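Oxidoreductase, 2OG-Fe(II) oxygenase family (Burkholderia pseudomallei, PDB 6N1F) probably works as an iron-dependent oxidoreductase of the 2-oxoglutarate oxygenase family and holds an iron(III) ion in its metal site. Local coordinates at residues His86-Asp96 with Arg139-Ser150; Asp157-Glu165 with His229-Ala237. One frame throughout, in Å; residues are numbered along the deposited sequence.

How the contacts relate
Contact 1 pairs strand 88-92 with strand 137-147 of the large sheet, and contact 2 joins two loops beside one end of that pair. Their centres are about 19 Å apart, yet they touch. Asp-96 OD2 of contact 1 lies 2.6 Å from Tyr-164 OH of contact 2, a probable hydrogen bond. Arg-139 NH1 probably bonds to Gly-231 O, also at 2.6 Å. Segment 157-165 carries Asp-157, which binds the iron with His-155 and His-209; the loop-loop packing itself lies away from it. Contact 1 supplies no iron ligand, but the Asn-144 side chain comes within about 7 Å of the ion. The polar row of contact 1 therefore faces the metal side of the sheet.

Contact 1. Residues His86-Asp96 with Arg139-Ser150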
loop_
_atom_site.group_PDB
_atom_site.type_symbol
_atom_site.label_atom_id
_atom_site.label_comp_id
_atom_site.label_asym_id
_atom_site.label_seq_id
_atom_site.Cartn_x
_atom_site.Cartn_y
_atom_site.Cartn_z
ATOM N N HIS A 86 -17.543 -10.137 9.510
ATOM C CA HIS A 86 -16.143 -10.498 9.287
ATOM C C HIS A 86 -15.858 -10.846 7.827
ATOM O O HIS A 86 -15.982 -12.002 7.434
ATOM C CB HIS A 86 -15.752 -11.691 10.160
ATOM C CG HIS A 86 -15.734 -11.400 11.628
ATOM N ND1 HIS A 86 -15.566 -12.386 12.577
ATOM C CD2 HIS A 86 -15.854 -10.237 12.311
ATOM C CE1 HIS A 86 -15.589 -11.845 13.781
ATOM N NE2 HIS A 86 -15.761 -10.543 13.647
ATOM N N ASP A 87 -15.464 -9.863 7.017
ATOM C CA ASP A 87 -15.116 -10.152 5.634
ATOM C C ASP A 87 -13.746 -9.621 5.226
ATOM O O ASP A 87 -13.370 -9.755 4.054
ATOM C CB ASP A 87 -16.199 -9.619 4.679
ATOM C CG ASP A 87 -16.498 -8.157 4.898
ATOM O OD1 ASP A 87 -15.783 -7.528 5.707
ATOM O OD2 ASP A 87 -17.451 -7.646 4.261
ATOM N N ILE A 88 -12.984 -9.045 6.151
ATOM C CA ILE A 88 -11.592 -8.684 5.915
ATOM C C ILE A 88 -10.757 -9.241 7.057
ATOM O O ILE A 88 -11.092 -9.040 8.230
ATOM C CB ILE A 88 -11.407 -7.160 5.793
ATOM C CG1 ILE A 88 -12.157 -6.654 4.576
ATOM C CG2 ILE A 88 -9.955 -6.825 5.661
ATOM C CD1 ILE A 88 -11.928 -5.215 4.290
ATOM N N TYR A 89 -9.687 -9.956 6.714
ATOM C CA TYR A 89 -8.775 -10.544 7.685
ATOM C C TYR A 89 -7.393 -9.930 7.504
ATOM O O TYR A 89 -6.887 -9.847 6.378
ATOM C CB TYR A 89 -8.728 -12.066 7.535
ATOM C CG TYR A 89 -9.974 -12.750 8.050
ATOM C CD1 TYR A 89 -10.051 -13.206 9.357
ATOM C CD2 TYR A 89 -11.083 -12.915 7.234
ATOM C CE1 TYR A 89 -11.191 -13.824 9.836
ATOM C CE2 TYR A 89 -12.229 -13.524 7.699
ATOM C CZ TYR A 89 -12.279 -13.978 9.000
ATOM O OH TYR A 89 -13.421 -14.589 9.458
ATOM N N VAL A 90 -6.789 -9.505 8.613
ATOM C CA VAL A 90 -5.587 -8.679 8.608
ATOM C C VAL A 90 -4.463 -9.429 9.318
ATOM O O VAL A 90 -4.663 -9.964 10.417
ATOM C CB VAL A 90 -5.858 -7.312 9.268
ATOM C CG1 VAL A 90 -4.590 -6.490 9.373
ATOM C CG2 VAL A 90 -6.897 -6.545 8.458
ATOM N N ARG A 91 -3.292 -9.473 8.683
ATOM C CA ARG A 91 -2.069 -10.026 9.266
ATOM C C ARG A 91 -1.091 -8.882 9.479
ATOM O O ARG A 91 -0.505 -8.376 8.519
ATOM C CB ARG A 91 -1.470 -11.096 8.359
ATOM C CG ARG A 91 -2.128 -12.433 8.513
ATOM C CD ARG A 91 -1.989 -13.265 7.261
ATOM N NE ARG A 91 -2.267 -14.673 7.531
ATOM C CZ ARG A 91 -2.358 -15.609 6.596
ATOM N NH1 ARG A 91 -2.200 -15.286 5.327
ATOM N NH2 ARG A 91 -2.603 -16.871 6.932
ATOM N N ARG A 92 -0.918 -8.471 10.725
ATOM C CA ARG A 92 -0.113 -7.296 11.007
ATOM C C ARG A 92 1.376 -7.626 10.983
ATOM O O ARG A 92 1.812 -8.681 11.448
ATOM C CB ARG A 92 -0.507 -6.700 12.355
ATOM C CG ARG A 92 -1.975 -6.434 12.450
ATOM C CD ARG A 92 -2.308 -5.430 13.525
ATOM N NE ARG A 92 -3.756 -5.282 13.629
ATOM C CZ ARG A 92 -4.487 -4.530 12.814
ATOM N NH1 ARG A 92 -3.902 -3.846 11.839
ATOM N NH2 ARG A 92 -5.799 -4.462 12.975
ATOM N N ILE A 93 2.143 -6.724 10.391
ATOM C CA ILE A 93 3.594 -6.780 10.391
ATOM C C ILE A 93 4.178 -5.679 11.265
ATOM O O ILE A 93 5.043 -5.924 12.109
ATOM C CB ILE A 93 4.133 -6.692 8.946
ATOM C CG1 ILE A 93 3.897 -8.022 8.216
ATOM C CG2 ILE A 93 5.608 -6.316 8.941
ATOM C CD1 ILE A 93 3.442 -7.892 6.740
HETATM N N MSE A 94 3.688 -4.461 11.093
HETATM C CA MSE A 94 4.067 -3.336 11.924
HETATM C C MSE A 94 2.857 -2.485 12.307
HETATM O O MSE A 94 2.043 -2.162 11.438
HETATM C CB MSE A 94 5.079 -2.496 11.184
HETATM C CG MSE A 94 5.396 -1.206 11.835
HETATM SE SE MSE A 94 7.188 -0.762 11.277
HETATM C CE MSE A 94 8.184 -1.891 12.497
ATOM N N VAL A 95 2.743 -2.118 13.589
ATOM C CA VAL A 95 1.626 -1.323 14.087
ATOM C C VAL A 95 2.123 0.077 14.433
ATOM O O VAL A 95 3.303 0.295 14.716
ATOM C CB VAL A 95 0.945 -1.974 15.311
ATOM C CG1 VAL A 95 0.476 -3.382 14.992
ATOM C CG2 VAL A 95 1.881 -1.980 16.500
ATOM N N ASP A 96 1.188 1.040 14.438
ATOM C CA ASP A 96 1.509 2.461 14.605
ATOM C C ASP A 96 0.367 3.169 15.348
ATOM O O ASP A 96 -0.337 4.022 14.806
ATOM C CB ASP A 96 1.779 3.117 13.248
ATOM C CG ASP A 96 2.308 4.529 13.377
ATOM O OD1 ASP A 96 2.766 4.886 14.480
ATOM O OD2 ASP A 96 2.258 5.282 12.382
ATOM N N ARG A 139 6.310 3.090 8.705
ATOM C CA ARG A 139 5.701 3.191 10.025
ATOM C C ARG A 139 4.639 2.136 10.288
ATOM O O ARG A 139 4.376 1.814 11.449
ATOM C CB ARG A 139 5.066 4.573 10.214
ATOM C CG ARG A 139 6.046 5.696 10.520
ATOM C CD ARG A 139 5.301 6.961 10.922
ATOM N NE ARG A 139 4.689 6.866 12.242
ATOM C CZ ARG A 139 5.263 7.306 13.361
ATOM N NH1 ARG A 139 6.467 7.865 13.317
ATOM N NH2 ARG A 139 4.635 7.191 14.524
ATOM N N ARG A 140 3.995 1.618 9.251
ATOM C CA ARG A 140 2.895 0.688 9.422
ATOM C C ARG A 140 2.906 -0.240 8.226
ATOM O O ARG A 140 3.261 0.175 7.126
ATOM C CB ARG A 140 1.549 1.430 9.550
ATOM C CG ARG A 140 0.331 0.537 9.508
ATOM C CD ARG A 140 -0.935 1.286 9.875
ATOM N NE ARG A 140 -2.109 0.429 9.760
ATOM C CZ ARG A 140 -3.286 0.691 10.323
ATOM N NH1 ARG A 140 -3.441 1.789 11.050
ATOM N NH2 ARG A 140 -4.305 -0.149 10.165
ATOM N N CYS A 141 2.533 -1.499 8.448
ATOM C CA CYS A 141 2.626 -2.515 7.409
ATOM C C CYS A 141 1.756 -3.703 7.788
ATOM O O CYS A 141 1.856 -4.208 8.910
ATOM C CB CYS A 141 4.080 -2.949 7.220
ATOM S SG CYS A 141 4.313 -4.244 5.985
ATOM N N GLN A 142 0.904 -4.147 6.865
ATOM C CA GLN A 142 0.008 -5.264 7.140
ATOM C C GLN A 142 -0.470 -5.881 5.828
ATOM O O GLN A 142 -0.420 -5.256 4.764
ATOM C CB GLN A 142 -1.188 -4.822 7.996
ATOM C CG GLN A 142 -2.159 -3.904 7.239
ATOM C CD GLN A 142 -3.133 -3.204 8.138
ATOM O OE1 GLN A 142 -2.737 -2.528 9.089
ATOM N NE2 GLN A 142 -4.431 -3.358 7.850
ATOM N N ILE A 143 -0.926 -7.129 5.926
ATOM C CA ILE A 143 -1.546 -7.848 4.818
ATOM C C ILE A 143 -3.054 -7.798 5.032
ATOM O O ILE A 143 -3.544 -8.211 6.094
ATOM C CB ILE A 143 -1.065 -9.308 4.741
ATOM C CG1 ILE A 143 0.460 -9.411 4.779
ATOM C CG2 ILE A 143 -1.566 -9.953 3.477
ATOM C CD1 ILE A 143 1.094 -9.122 3.472
ATOM N N ASN A 144 -3.790 -7.286 4.039
ATOM C CA ASN A 144 -5.249 -7.241 4.073
ATOM C C ASN A 144 -5.794 -8.309 3.147
ATOM O O ASN A 144 -5.528 -8.279 1.941
ATOM C CB ASN A 144 -5.783 -5.881 3.640
ATOM C CG ASN A 144 -5.508 -4.814 4.647
ATOM O OD1 ASN A 144 -5.255 -5.102 5.818
ATOM N ND2 ASN A 144 -5.565 -3.567 4.212
ATOM N N ARG A 145 -6.578 -9.229 3.696
ATOM C CA ARG A 145 -7.195 -10.294 2.917
ATOM C C ARG A 145 -8.695 -10.020 2.832
ATOM O O ARG A 145 -9.431 -10.200 3.812
ATOM C CB ARG A 145 -6.890 -11.648 3.543
ATOM C CG ARG A 145 -7.504 -12.819 2.809
ATOM C CD ARG A 145 -6.987 -14.116 3.393
ATOM N NE ARG A 145 -7.929 -15.206 3.186
ATOM C CZ ARG A 145 -8.801 -15.616 4.097
ATOM N NH1 ARG A 145 -8.853 -15.027 5.289
ATOM N NH2 ARG A 145 -9.623 -16.617 3.817
HETATM N N MSE A 146 -9.143 -9.582 1.661
HETATM C CA MSE A 146 -10.508 -9.107 1.493
HETATM C C MSE A 146 -11.339 -10.150 0.775
HETATM O O MSE A 146 -10.994 -10.574 -0.337
HETATM C CB MSE A 146 -10.533 -7.778 0.718
HETATM C CG MSE A 146 -9.755 -6.641 1.377
HETATM SE SE MSE A 146 -9.851 -5.021 0.288
HETATM C CE MSE A 146 -11.768 -4.681 0.337
ATOM N N LEU A 147 -12.421 -10.570 1.417
ATOM C CA LEU A 147 -13.259 -11.625 0.883
ATOM C C LEU A 147 -14.350 -11.032 -0.005
ATOM O O LEU A 147 -14.535 -9.814 -0.072
ATOM C CB LEU A 147 -13.863 -12.431 2.028
ATOM C CG LEU A 147 -12.834 -12.938 3.028
ATOM C CD1 LEU A 147 -13.529 -13.685 4.146
ATOM C CD2 LEU A 147 -11.828 -13.821 2.339
ATOM N N LYS A 148 -15.081 -11.917 -0.694
ATOM C CA LYS A 148 -16.142 -11.482 -1.592
ATOM C C LYS A 148 -17.137 -10.603 -0.853
ATOM O O LYS A 148 -17.559 -10.934 0.258
ATOM C CB LYS A 148 -16.863 -12.686 -2.185
ATOM C CG LYS A 148 -17.844 -12.345 -3.283
ATOM C CD LYS A 148 -18.402 -13.616 -3.914
ATOM C CE LYS A 148 -19.602 -13.318 -4.805
ATOM N NZ LYS A 148 -20.531 -12.356 -4.161
ATOM N N ASP A 149 -17.484 -9.472 -1.469
ATOM C CA ASP A 149 -18.462 -8.482 -1.011
ATOM C C ASP A 149 -17.888 -7.570 0.066
ATOM O O ASP A 149 -18.606 -6.704 0.567
ATOM C CB ASP A 149 -19.761 -9.120 -0.495
ATOM C CG ASP A 149 -20.460 -9.928 -1.555
ATOM O OD1 ASP A 149 -20.708 -9.380 -2.653
ATOM O OD2 ASP A 149 -20.743 -11.115 -1.302
ATOM N N SER A 150 -16.625 -7.723 0.433
ATOM C CA SER A 150 -15.987 -6.723 1.268
ATOM C C SER A 150 -15.642 -5.479 0.444
ATOM O O SER A 150 -15.605 -5.502 -0.789
ATOM C CB SER A 150 -14.723 -7.298 1.912
ATOM O OG SER A 150 -13.787 -7.687 0.919
HETATM O O HOH W 1 -0.882 -2.605 11.119
#
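Asp-96 has CG trans to its backbone N (chi1 -172°), and Arg-139 bends its chain at chi3 (71°). These torsions bring carboxylate and guanidinium together in a side-on, two-nitrogen salt bridge. Arg-139 NE meets Asp-96 OD2 at 2.9 Å, from above the carboxylate plane. Arg-139 NH2 meets Asp-96 OD1 at 3.0 Å, on its syn side. The two planes are turned 51° apart. Tyr-164 OH and Asn-161 also bond to Asp-96, and Arg-139 NH1 reaches the carbonyl oxygens of His-229 and Gly-231.

The strands run antiparallel, with Tyr-89/Arg-145 and Arg-91/Ile-143 as hydrogen-bonded pairs. A classic beta bulge shifts the register near the salt bridge. Cys-141 O accepts from Ile-93 N and Met-94 N, each at 2.9 Å. Beside the bulge, Ile-93 CD1 packs on Cys-141 SG at 3.8 Å.

A polar row occupies the face of Val-90, Arg-92 and Gln-142. Arg-140 grips Gln-142 OE1 with NE and NH2, both from one face of the amide. A water also donates to OE1. The other end of the amide, NE2, gives a straight bond to Asn-144 OD1 at 2.8 Å, in plane and on a lone pair. Together these bonds fix the amide's rotation. Val-90 CG1 lies 3.5 Å from Gln-142 NE2. Arg-92 runs alongside Gln-142, and its NH1 is 4.1 Å from Arg-140 NH2. Glu-75 probably offsets this pair of like charges by a salt bridge to Arg-92.

Strand 88-92 lies in the large antiparallel sheet, with strand 75-76 beyond it and strand 218-227 beyond 137-147. After the corner at Ile-93, strand 94-95 also pairs with 103-104. Helix 109-117 packs on the face of Cys-141 and Met-94. On the other face, strand 152-153 meets Ile-88 and Met-146.

Contact 2. Residues Asp157-Glu165 with His229-Ala237; sequences DAASNPDYE and HNGANRRAA. With FE (Fe (III) ion), chain E.
Ser-160 O is the tightly held point between the two loops. Asn-233 ND2 bonds to it at 3.0 Å and Arg-235 NE at 2.8 Å, from opposite faces of the carbonyl plane. Arg-235 NH2 adds a weak third bond. The Arg-235 chain is bent at chi2 and chi3, which brings the guanidinium edge round to this oxygen. Next to it, the amides of Asn-161 and Asn-233 lie one over the other, pointing opposite ways, with planes 25° apart. Asn-161 CG is 3.2 Å from Asn-233 OD1. Each amide oxygen closes an Asx turn: Asn-161 OD1 accepts from Asp-163 N and Asn-233 OD1 from Arg-235 N. Both residues are buried. Asp-96 takes a bond from each amide nitrogen.

The outer side is looser. Pro-162 CD rests 3.8 Å from Arg-235 N, and the proline is exposed. Arg-234, also exposed, reaches across Asp-163 in a salt bridge, with NH2 to OD1 at 2.9 Å. The carboxylate of Asp-163 and the guanidinium of Arg-234 are turned 45° apart.

At the start of 157-165, away from this packing, Asp-157 OD1 binds the iron at 2.2 Å. With His-155 and His-209 it forms the two-histidine, one-carboxylate site of this family. Residues 157-165 link strand 152-153 to strand 166-171, while 229-237 follow strand 218-227. Asn-161 and Tyr-164 touch strand 137-147.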
loop_
_atom_site.group_PDB
_atom_site.type_symbol
_atom_site.label_atom_id
_atom_site.label_comp_id
_atom_site.label_asym_id
_atom_site.label_seq_id
_atom_site.Cartn_x
_atom_site.Cartn_y
_atom_site.Cartn_z
ATOM N N ASP A 157 -5.959 8.224 4.927
ATOM C CA ASP A 157 -4.920 7.571 5.715
ATOM C C ASP A 157 -4.335 8.519 6.746
ATOM O O ASP A 157 -3.993 8.098 7.855
ATOM C CB ASP A 157 -3.822 7.037 4.798
ATOM C CG ASP A 157 -4.254 5.803 4.030
ATOM O OD1 ASP A 157 -5.171 5.095 4.510
ATOM O OD2 ASP A 157 -3.668 5.539 2.953
ATOM N N ALA A 158 -4.241 9.803 6.409
ATOM C CA ALA A 158 -3.750 10.795 7.354
ATOM C C ALA A 158 -4.543 10.811 8.659
ATOM O O ALA A 158 -4.033 11.298 9.673
ATOM C CB ALA A 158 -3.777 12.175 6.699
ATOM N N ALA A 159 -5.773 10.291 8.664
ATOM C CA ALA A 159 -6.556 10.259 9.896
ATOM C C ALA A 159 -5.947 9.320 10.932
ATOM O O ALA A 159 -6.068 9.569 12.138
ATOM C CB ALA A 159 -7.997 9.851 9.597
ATOM N N SER A 160 -5.304 8.236 10.490
ATOM C CA SER A 160 -4.615 7.357 11.432
ATOM C C SER A 160 -3.337 8.001 11.952
ATOM O O SER A 160 -2.968 7.813 13.117
ATOM C CB SER A 160 -4.297 6.018 10.770
ATOM O OG SER A 160 -5.484 5.339 10.420
ATOM N N ASN A 161 -2.650 8.759 11.104
ATOM C CA ASN A 161 -1.396 9.407 11.459
ATOM C C ASN A 161 -1.183 10.572 10.502
ATOM O O ASN A 161 -0.990 10.358 9.300
ATOM C CB ASN A 161 -0.244 8.402 11.399
ATOM C CG ASN A 161 1.084 8.978 11.886
ATOM O OD1 ASN A 161 1.353 10.171 11.748
ATOM N ND2 ASN A 161 1.922 8.122 12.453
ATOM N N PRO A 162 -1.215 11.815 10.994
ATOM C CA PRO A 162 -1.103 12.974 10.095
ATOM C C PRO A 162 0.238 13.094 9.397
ATOM O O PRO A 162 0.378 13.961 8.529
ATOM C CB PRO A 162 -1.328 14.163 11.039
ATOM C CG PRO A 162 -0.844 13.665 12.357
ATOM C CD PRO A 162 -1.272 12.224 12.407
ATOM N N ASP A 163 1.223 12.268 9.743
ATOM C CA ASP A 163 2.549 12.348 9.145
ATOM C C ASP A 163 2.775 11.316 8.046
ATOM O O ASP A 163 3.865 11.274 7.475
ATOM C CB ASP A 163 3.626 12.199 10.229
ATOM C CG ASP A 163 3.551 13.290 11.277
ATOM O OD1 ASP A 163 3.520 14.483 10.907
ATOM O OD2 ASP A 163 3.505 12.961 12.482
ATOM N N TYR A 164 1.786 10.484 7.732
ATOM C CA TYR A 164 1.927 9.582 6.594
ATOM C C TYR A 164 1.940 10.395 5.308
ATOM O O TYR A 164 0.999 11.149 5.041
ATOM C CB TYR A 164 0.780 8.581 6.553
ATOM C CG TYR A 164 0.783 7.512 7.609
ATOM C CD1 TYR A 164 1.897 7.267 8.386
ATOM C CD2 TYR A 164 -0.343 6.733 7.812
ATOM C CE1 TYR A 164 1.881 6.274 9.347
ATOM C CE2 TYR A 164 -0.367 5.744 8.754
ATOM C CZ TYR A 164 0.737 5.516 9.521
ATOM O OH TYR A 164 0.683 4.517 10.460
ATOM N N GLU A 165 2.992 10.244 4.500
ATOM C CA GLU A 165 3.080 10.952 3.226
ATOM C C GLU A 165 2.719 10.085 2.034
ATOM O O GLU A 165 2.148 10.575 1.057
ATOM C CB GLU A 165 4.486 11.488 3.002
ATOM C CG GLU A 165 4.800 12.771 3.686
ATOM C CD GLU A 165 6.161 13.259 3.278
ATOM O OE1 GLU A 165 6.987 13.521 4.173
ATOM O OE2 GLU A 165 6.405 13.343 2.052
ATOM N N HIS A 229 8.777 11.212 9.639
ATOM C CA HIS A 229 8.794 11.267 11.092
ATOM C C HIS A 229 8.881 9.856 11.641
ATOM O O HIS A 229 8.074 8.995 11.282
ATOM C CB HIS A 229 7.535 11.960 11.625
ATOM C CG HIS A 229 7.508 12.114 13.112
ATOM N ND1 HIS A 229 8.517 12.739 13.817
ATOM C CD2 HIS A 229 6.583 11.743 14.030
ATOM C CE1 HIS A 229 8.216 12.741 15.104
ATOM N NE2 HIS A 229 7.050 12.139 15.260
ATOM N N ASN A 230 9.860 9.616 12.508
ATOM C CA ASN A 230 9.957 8.339 13.194
ATOM C C ASN A 230 9.636 8.450 14.678
ATOM O O ASN A 230 9.728 7.448 15.393
ATOM C CB ASN A 230 11.349 7.730 12.994
ATOM C CG ASN A 230 11.321 6.207 12.971
ATOM O OD1 ASN A 230 10.313 5.590 12.606
ATOM N ND2 ASN A 230 12.435 5.593 13.350
ATOM N N GLY A 231 9.247 9.627 15.158
ATOM C CA GLY A 231 8.792 9.752 16.523
ATOM C C GLY A 231 7.381 9.210 16.685
ATOM O O GLY A 231 6.838 8.505 15.832
ATOM N N ALA A 232 6.775 9.565 17.811
ATOM C CA ALA A 232 5.460 9.031 18.120
ATOM C C ALA A 232 4.404 9.577 17.160
ATOM O O ALA A 232 4.527 10.681 16.617
ATOM C CB ALA A 232 5.073 9.347 19.562
ATOM N N ASN A 233 3.365 8.773 16.944
ATOM C CA ASN A 233 2.220 9.171 16.135
ATOM C C ASN A 233 1.546 10.389 16.752
ATOM O O ASN A 233 0.964 10.298 17.837
ATOM C CB ASN A 233 1.235 8.004 16.014
ATOM C CG ASN A 233 0.149 8.254 14.987
ATOM O OD1 ASN A 233 -0.234 9.395 14.737
ATOM N ND2 ASN A 233 -0.360 7.180 14.388
ATOM N N ARG A 234 1.612 11.532 16.071
ATOM C CA ARG A 234 1.002 12.718 16.668
ATOM C C ARG A 234 -0.528 12.699 16.627
ATOM O O ARG A 234 -1.137 13.715 17.000
ATOM C CB ARG A 234 1.522 13.989 15.993
ATOM C CG ARG A 234 2.960 14.338 16.350
ATOM C CD ARG A 234 3.261 15.828 16.149
ATOM N NE ARG A 234 2.665 16.376 14.932
ATOM C CZ ARG A 234 3.035 16.034 13.703
ATOM N NH1 ARG A 234 3.985 15.136 13.529
ATOM N NH2 ARG A 234 2.448 16.579 12.648
ATOM N N ARG A 235 -1.191 11.630 16.195
ATOM C CA ARG A 235 -2.634 11.544 16.373
ATOM C C ARG A 235 -2.942 11.278 17.841
ATOM O O ARG A 235 -2.411 10.336 18.437
ATOM C CB ARG A 235 -3.224 10.446 15.496
ATOM C CG ARG A 235 -4.720 10.589 15.246
ATOM C CD ARG A 235 -5.468 9.351 15.695
ATOM N NE ARG A 235 -4.799 8.132 15.251
ATOM C CZ ARG A 235 -5.283 6.909 15.432
ATOM N NH1 ARG A 235 -6.449 6.746 16.047
ATOM N NH2 ARG A 235 -4.605 5.851 14.996
ATOM N N ALA A 236 -3.791 12.119 18.424
ATOM C CA ALA A 236 -4.088 12.016 19.846
ATOM C C ALA A 236 -4.728 10.673 20.173
ATOM O O ALA A 236 -5.645 10.219 19.482
ATOM C CB ALA A 236 -5.009 13.160 20.271
ATOM N N ALA A 237 -4.234 10.039 21.230
ATOM C CA ALA A 237 -4.773 8.765 21.689
ATOM C C ALA A 237 -5.965 8.985 22.613
ATOM O O ALA A 237 -7.106 9.064 22.159
ATOM C CB ALA A 237 -3.695 7.957 22.397
HETATM FE FE FE E . -5.932 3.754 2.971
HETATM O O HOH W 2 -6.756 1.606 1.941
#